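Local coordinates for protein beta-lactamase (Nostoc sp., PDB 6NHS) that probably hydrolyses the beta-lactam ring of penicillin-type antibiotics, as other class D serine beta-lactamases do, at residues A52-N55 and S56-F59; Y116-L119 and A120-I123; E146-D149 and R150-L153. One frame throughout, in Å; residues are numbered along the deposited sequence.

Contact 1 of 3, residues A52-N55 and S56-F59. With FMT (formic acid), chain G.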
loop_
_atom_site.group_PDB
_atom_site.type_symbol
_atom_site.label_atom_id
_atom_site.label_comp_id
_atom_site.label_asym_id
_atom_site.label_seq_id
_atom_site.Cartn_x
_atom_site.Cartn_y
_atom_site.Cartn_z
ATOM N N ALA A 52 -11.251 1.768 -16.122
ATOM C CA ALA A 52 -11.929 0.784 -15.280
ATOM C C ALA A 52 -11.385 -0.624 -15.492
ATOM O O ALA A 52 -11.322 -1.420 -14.547
ATOM C CB ALA A 52 -13.434 0.815 -15.553
ATOM N N ALA A 53 -10.999 -0.957 -16.727
ATOM C CA ALA A 53 -10.507 -2.304 -17.004
ATOM C C ALA A 53 -9.247 -2.607 -16.201
ATOM O O ALA A 53 -9.079 -3.717 -15.679
ATOM C CB ALA A 53 -10.239 -2.469 -18.499
ATOM N N ARG A 54 -8.355 -1.626 -16.079
ATOM C CA ARG A 54 -7.116 -1.849 -15.347
ATOM C C ARG A 54 -7.371 -1.967 -13.847
ATOM O O ARG A 54 -6.613 -2.643 -13.141
ATOM C CB ARG A 54 -6.127 -0.722 -15.656
ATOM C CG ARG A 54 -4.712 -0.956 -15.141
ATOM C CD ARG A 54 -3.807 0.235 -15.444
ATOM N NE ARG A 54 -2.471 0.068 -14.874
ATOM C CZ ARG A 54 -1.346 0.040 -15.585
ATOM N NH1 ARG A 54 -1.387 0.188 -16.902
ATOM N NH2 ARG A 54 -0.176 -0.116 -14.978
ATOM N N ASN A 55 -8.432 -1.330 -13.343
ATOM C CA ASN A 55 -8.770 -1.434 -11.925
ATOM C C ASN A 55 -9.183 -2.843 -11.520
ATOM O O ASN A 55 -9.249 -3.126 -10.320
ATOM C CB ASN A 55 -9.888 -0.445 -11.569
ATOM C CG ASN A 55 -9.391 0.995 -11.475
ATOM O OD1 ASN A 55 -8.230 1.241 -11.170
ATOM N ND2 ASN A 55 -10.274 1.946 -11.740
ATOM N N SER A 56 -9.461 -3.727 -12.479
ATOM C CA SER A 56 -9.740 -5.131 -12.199
ATOM C C SER A 56 -8.587 -6.046 -12.588
ATOM O O SER A 56 -8.745 -7.270 -12.551
ATOM C CB SER A 56 -11.015 -5.577 -12.921
ATOM O OG SER A 56 -12.165 -4.973 -12.359
ATOM N N GLN A 57 -7.444 -5.488 -12.979
ATOM C CA GLN A 57 -6.281 -6.287 -13.334
ATOM C C GLN A 57 -5.369 -6.439 -12.127
ATOM O O GLN A 57 -5.264 -5.536 -11.295
ATOM C CB GLN A 57 -5.518 -5.648 -14.496
ATOM C CG GLN A 57 -6.284 -5.677 -15.811
ATOM C CD GLN A 57 -5.598 -4.883 -16.907
ATOM O OE1 GLN A 57 -4.493 -4.364 -16.723
ATOM N NE2 GLN A 57 -6.256 -4.781 -18.057
ATOM N N SER A 58 -4.709 -7.595 -12.039
ATOM C CA SER A 58 -3.862 -7.925 -10.895
ATOM C C SER A 58 -2.418 -7.518 -11.153
ATOM O O SER A 58 -1.910 -7.670 -12.268
ATOM C CB SER A 58 -3.916 -9.426 -10.596
ATOM O OG SER A 58 -5.226 -9.827 -10.261
ATOM N N PHE A 59 -1.757 -7.025 -10.103
ATOM C CA PHE A 59 -0.356 -6.632 -10.158
ATOM C C PHE A 59 0.332 -7.042 -8.864
ATOM O O PHE A 59 -0.311 -7.167 -7.820
ATOM C CB PHE A 59 -0.192 -5.118 -10.364
ATOM C CG PHE A 59 -0.933 -4.583 -11.559
ATOM C CD1 PHE A 59 -0.316 -4.510 -12.795
ATOM C CD2 PHE A 59 -2.248 -4.153 -11.444
ATOM C CE1 PHE A 59 -0.998 -4.013 -13.901
ATOM C CE2 PHE A 59 -2.933 -3.665 -12.543
ATOM C CZ PHE A 59 -2.307 -3.594 -13.773
HETATM C C FMT G . -7.876 -10.768 -12.701
HETATM O O1 FMT G . -6.925 -11.541 -12.798
HETATM O O2 FMT G . -8.062 -10.036 -11.731
#
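R54 packs against F59 and crosses Q57 at about a right angle, in two overlapping type I turns of the loop between strand 46-50 and helix 65-76. F59 CZ sits over one face of the R54 guanidinium, and the two planes are only 15° apart. The extended R54 chain also runs roughly perpendicular to F59, so it is the CZ corner of the ring that lies over the guanidinium. R54 CG meets the ring at its edge, 3.8 Å from F59 CZ. Q57 folds back over the turn, with CG beside the backbone N (chi1 -68°). Its OE1 comes 3.8 Å from R54 CG. Two backbone bonds close the turns: S56 N to A53 O at 3.2 Å and Q57 N to R54 O at 3.0 Å.

The polar ends reach the central sheet. R54 NH2 forms a salt bridge with D235, and R54 NE bonds N233. The N55 amide is held by E49, S36 and the I37 carbonyl, fixing its rotation. I214 packs against both R54 and F59. The polar bonds tie the loop to strands 35-41, 46-50 and 226-236. Formic acid, probably from the crystallisation liquor, lies by the turn, its O2 3.0 Å from S56 O.

Contact 2 of 3, residues Y116-L119 and A120-I123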
loop_
_atom_site.group_PDB
_atom_site.type_symbol
_atom_site.label_atom_id
_atom_site.label_comp_id
_atom_site.label_asym_id
_atom_site.label_seq_id
_atom_site.Cartn_x
_atom_site.Cartn_y
_atom_site.Cartn_z
ATOM N N TYR A 116 10.741 -5.534 6.603
ATOM C CA TYR A 116 9.517 -6.297 6.409
ATOM C C TYR A 116 9.786 -7.738 6.007
ATOM O O TYR A 116 8.925 -8.597 6.218
ATOM C CB TYR A 116 8.645 -5.582 5.382
ATOM C CG TYR A 116 7.890 -4.442 6.015
ATOM C CD1 TYR A 116 6.612 -4.635 6.509
ATOM C CD2 TYR A 116 8.471 -3.187 6.158
ATOM C CE1 TYR A 116 5.917 -3.610 7.104
ATOM C CE2 TYR A 116 7.786 -2.150 6.760
ATOM C CZ TYR A 116 6.506 -2.369 7.228
ATOM O OH TYR A 116 5.800 -1.350 7.820
ATOM N N GLN A 117 10.963 -8.032 5.450
ATOM C CA GLN A 117 11.314 -9.427 5.214
ATOM C C GLN A 117 11.548 -10.164 6.530
ATOM O O GLN A 117 11.176 -11.337 6.665
ATOM C CB GLN A 117 12.539 -9.513 4.308
ATOM C CG GLN A 117 12.245 -9.131 2.857
ATOM C CD GLN A 117 13.495 -9.142 2.001
ATOM O OE1 GLN A 117 14.500 -8.520 2.346
ATOM N NE2 GLN A 117 13.449 -9.867 0.894
ATOM N N VAL A 118 12.156 -9.497 7.516
ATOM C CA VAL A 118 12.274 -10.099 8.846
ATOM C C VAL A 118 10.888 -10.372 9.421
ATOM O O VAL A 118 10.620 -11.458 9.950
ATOM C CB VAL A 118 13.096 -9.196 9.786
ATOM C CG1 VAL A 118 13.109 -9.780 11.203
ATOM C CG2 VAL A 118 14.517 -9.011 9.265
ATOM N N LEU A 119 9.985 -9.390 9.316
ATOM C CA LEU A 119 8.639 -9.567 9.861
ATOM C C LEU A 119 7.954 -10.776 9.239
ATOM O O LEU A 119 7.351 -11.589 9.948
ATOM C CB LEU A 119 7.802 -8.310 9.631
ATOM C CG LEU A 119 8.258 -7.013 10.315
ATOM C CD1 LEU A 119 7.248 -5.908 10.039
ATOM C CD2 LEU A 119 8.426 -7.207 11.824
ATOM N N ALA A 120 8.064 -10.924 7.915
ATOM C CA ALA A 120 7.401 -12.029 7.229
ATOM C C ALA A 120 7.972 -13.374 7.656
ATOM O O ALA A 120 7.220 -14.336 7.849
ATOM C CB ALA A 120 7.524 -11.850 5.715
ATOM N N ARG A 121 9.301 -13.466 7.795
ATOM C CA ARG A 121 9.911 -14.713 8.245
ATOM C C ARG A 121 9.434 -15.083 9.639
ATOM O O ARG A 121 9.151 -16.255 9.915
ATOM C CB ARG A 121 11.440 -14.607 8.224
ATOM C CG ARG A 121 12.059 -14.467 6.844
ATOM C CD ARG A 121 13.605 -14.385 6.924
ATOM N NE ARG A 121 14.128 -13.817 5.689
ATOM C CZ ARG A 121 14.738 -12.642 5.587
ATOM N NH1 ARG A 121 14.971 -11.902 6.666
ATOM N NH2 ARG A 121 15.138 -12.220 4.393
ATOM N N LYS A 122 9.339 -14.097 10.532
ATOM C CA LYS A 122 8.942 -14.377 11.908
ATOM C C LYS A 122 7.457 -14.719 11.999
ATOM O O LYS A 122 7.060 -15.563 12.810
ATOM C CB LYS A 122 9.283 -13.183 12.796
ATOM C CG LYS A 122 10.793 -12.959 12.945
ATOM C CD LYS A 122 11.094 -11.717 13.774
ATOM C CE LYS A 122 10.774 -11.916 15.246
ATOM N NZ LYS A 122 11.104 -10.664 16.016
ATOM N N ILE A 123 6.621 -14.065 11.186
ATOM C CA ILE A 123 5.229 -14.500 11.062
ATOM C C ILE A 123 5.181 -15.956 10.618
ATOM O O ILE A 123 4.491 -16.790 11.214
ATOM C CB ILE A 123 4.459 -13.586 10.091
ATOM C CG1 ILE A 123 4.283 -12.189 10.710
ATOM C CG2 ILE A 123 3.094 -14.226 9.740
ATOM C CD1 ILE A 123 3.948 -11.069 9.724
HETATM O O HOH W 1 16.495 -9.777 3.701
#
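L119, R121 and V118 carry this contact, between residues three or four apart. L119 works mainly through its backbone carbonyl. I123 N donates to L119 O at 2.9 Å, and the I123 side chain folds over the same oxygen, with CG1 3.2 Å from L119 O. The leucine side chain packs on A73, I104, V78 and I79.

R121 lies back along the helix over Q117. Its CG is beside the backbone N (chi1 -66°) and the chain then runs extended to NE. This brings the guanidinium over Q117, with Q117 CB on one face, 3.8 Å from R121 NH2. Q117 O also lies over a face of the guanidinium, 3.6 Å above its plane and offset toward the rim. A water joins the two polar ends in the guanidinium plane: it accepts from R121 NH2 at 2.9 Å and donates to Q117 OE1 at 2.7 Å. R121 NH2 also forms a salt bridge with D149, and Q117 NE2 probably bonds the D149 carbonyl. Both ends of the pair thus turn to the same residue.

Q117 and R121 are i to i+4 neighbours on the alpha-helix 113-123; V118 and R121 are i to i+3. A120 N to Y116 O, R121 N to Q117 O and K122 N to V118 O continue its bonding. One side of the helix packs on helices 65-76 and 104-110; Y116 on that side bonds S70 and touches K66 of a probable SxxK motif.

V118 lies on the outer side. Its CG1 runs alongside K122 CD at 3.8 Å, both chains pointing the same way. K122 bends at chi3 (72°), and its NZ bonds the V78 carbonyl. V118 CG2 meets R121 NH1 at 3.9 Å, the two chains slanting across each other.

Contact 3 of 3, residues E146-D149 and R150-L153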
loop_
_atom_site.group_PDB
_atom_site.type_symbol
_atom_site.label_atom_id
_atom_site.label_comp_id
_atom_site.label_asym_id
_atom_site.label_seq_id
_atom_site.Cartn_x
_atom_site.Cartn_y
_atom_site.Cartn_z
ATOM N N GLU A 146 9.573 -21.379 1.115
ATOM C CA GLU A 146 10.836 -20.788 0.694
ATOM C C GLU A 146 10.671 -19.392 0.109
ATOM O O GLU A 146 11.667 -18.673 -0.025
ATOM C CB GLU A 146 11.524 -21.700 -0.326
ATOM C CG GLU A 146 11.998 -23.038 0.243
ATOM C CD GLU A 146 10.860 -24.012 0.541
ATOM O OE1 GLU A 146 11.010 -24.835 1.469
ATOM O OE2 GLU A 146 9.816 -23.955 -0.145
ATOM N N GLN A 147 9.449 -18.991 -0.237
ATOM C CA GLN A 147 9.177 -17.663 -0.770
ATOM C C GLN A 147 8.653 -16.700 0.290
ATOM O O GLN A 147 8.135 -15.635 -0.058
ATOM C CB GLN A 147 8.177 -17.759 -1.931
ATOM C CG GLN A 147 8.702 -18.530 -3.143
ATOM C CD GLN A 147 7.616 -18.843 -4.172
ATOM O OE1 GLN A 147 6.782 -19.719 -3.961
ATOM N NE2 GLN A 147 7.633 -18.129 -5.288
ATOM N N ILE A 148 8.797 -17.043 1.575
ATOM C CA ILE A 148 8.133 -16.301 2.648
ATOM C C ILE A 148 8.606 -14.849 2.715
ATOM O O ILE A 148 7.864 -13.971 3.174
ATOM C CB ILE A 148 8.329 -17.029 4.000
ATOM C CG1 ILE A 148 7.504 -16.363 5.111
ATOM C CG2 ILE A 148 9.814 -17.088 4.395
ATOM C CD1 ILE A 148 5.993 -16.357 4.842
ATOM N N ASP A 149 9.823 -14.559 2.251
ATOM C CA ASP A 149 10.347 -13.199 2.324
ATOM C C ASP A 149 10.357 -12.489 0.975
ATOM O O ASP A 149 11.023 -11.456 0.835
ATOM C CB ASP A 149 11.754 -13.196 2.931
ATOM C CG ASP A 149 12.751 -13.974 2.101
ATOM O OD1 ASP A 149 12.322 -14.681 1.169
ATOM O OD2 ASP A 149 13.965 -13.877 2.382
ATOM N N ARG A 150 9.632 -13.003 -0.023
ATOM C CA ARG A 150 9.613 -12.327 -1.315
ATOM C C ARG A 150 8.320 -12.493 -2.102
ATOM O O ARG A 150 8.247 -11.974 -3.220
ATOM C CB ARG A 150 10.797 -12.810 -2.168
ATOM C CG ARG A 150 10.799 -14.300 -2.476
ATOM C CD ARG A 150 11.994 -14.659 -3.350
ATOM N NE ARG A 150 12.766 -15.779 -2.820
ATOM C CZ ARG A 150 12.831 -16.980 -3.388
ATOM N NH1 ARG A 150 12.176 -17.222 -4.516
ATOM N NH2 ARG A 150 13.561 -17.938 -2.833
ATOM N N PHE A 151 7.294 -13.164 -1.569
ATOM C CA PHE A 151 6.118 -13.470 -2.383
ATOM C C PHE A 151 5.396 -12.210 -2.854
ATOM O O PHE A 151 4.722 -12.240 -3.888
ATOM C CB PHE A 151 5.155 -14.381 -1.619
ATOM C CG PHE A 151 4.653 -13.799 -0.319
ATOM C CD1 PHE A 151 3.531 -12.983 -0.294
ATOM C CD2 PHE A 151 5.301 -14.081 0.880
ATOM C CE1 PHE A 151 3.065 -12.449 0.902
ATOM C CE2 PHE A 151 4.836 -13.557 2.082
ATOM C CZ PHE A 151 3.720 -12.736 2.092
ATOM N N TRP A 152 5.521 -11.100 -2.125
ATOM C CA TRP A 152 4.862 -9.862 -2.526
ATOM C C TRP A 152 5.731 -9.004 -3.438
ATOM O O TRP A 152 5.234 -8.022 -4.003
ATOM C CB TRP A 152 4.448 -9.049 -1.288
ATOM C CG TRP A 152 5.603 -8.489 -0.509
ATOM C CD1 TRP A 152 6.136 -7.241 -0.633
ATOM C CD2 TRP A 152 6.374 -9.157 0.505
ATOM N NE1 TRP A 152 7.187 -7.086 0.236
ATOM C CE2 TRP A 152 7.356 -8.246 0.947
ATOM C CE3 TRP A 152 6.327 -10.432 1.081
ATOM C CZ2 TRP A 152 8.281 -8.563 1.945
ATOM C CZ3 TRP A 152 7.249 -10.753 2.071
ATOM C CH2 TRP A 152 8.212 -9.823 2.490
ATOM N N LEU A 153 7.007 -9.357 -3.596
ATOM C CA LEU A 153 7.953 -8.643 -4.447
ATOM C C LEU A 153 8.149 -9.309 -5.799
ATOM O O LEU A 153 8.259 -8.622 -6.818
ATOM C CB LEU A 153 9.310 -8.538 -3.744
ATOM C CG LEU A 153 9.302 -7.870 -2.370
ATOM C CD1 LEU A 153 10.589 -8.181 -1.603
ATOM C CD2 LEU A 153 9.124 -6.379 -2.537
#
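Q147 O accepts the backbone bond of R150 N at 3.0 Å, nearly straight at 167°. F151 N lies at 3.0 Å from the same oxygen, and the F151 ring turns its edge to it. The bond closes a type I turn over I148 and D149. R150 then folds back: its guanidinium lays one face over E146 O and Q147 CG, with NH1 4.0 Å from Q147 CG. The Q147 and R150 chains slant past each other, and Q147 OE1 is held by the T144 backbone N.

I148 O is buried with no polar partner in the model. It faces ring edges instead, F151 CE2 at 3.2 Å and W152 CZ3 at 3.5 Å. I148 CD1 runs alongside F151, 4.1 Å from its CE2. D149 through W152 all place CG between the backbone N and the carbonyl carbon. For F151 (chi1 59°) and W152 (chi1 68°) this turns both rings back toward the I148 carbonyl. W152 CE3 sits 3.5 Å above the centre of the F151 ring, so one ring points its edge at the other's face. F65 stacks on W152 and also meets F151.

The turn and W152, beside a bound formic acid, are consistent with the omega loop of class D beta-lactamases, whose tryptophan borders the active-site lysine.

Overall arrangement
Contacts 2 and 3 form one unit, with centres 10 Å apart. Contact 2 grips D149 of contact 3 from two sides of its chemistry, the carboxylate through R121 and, probably, the carbonyl through Q117. A120 CB also packs 3.8 Å from W152 CZ3. The side chains of Y116 in contact 2 and W152 in contact 3 each come within about 3 Å of a bound formic acid. Y116 also touches the probable SxxK motif of the active site, and L153 lies near it. Contact 1 stands apart, tied to the central sheet. Its centre is 23 Å from that of contact 3 and 28 Å from that of contact 2. Its nearest atoms are about 7 Å from contact 3.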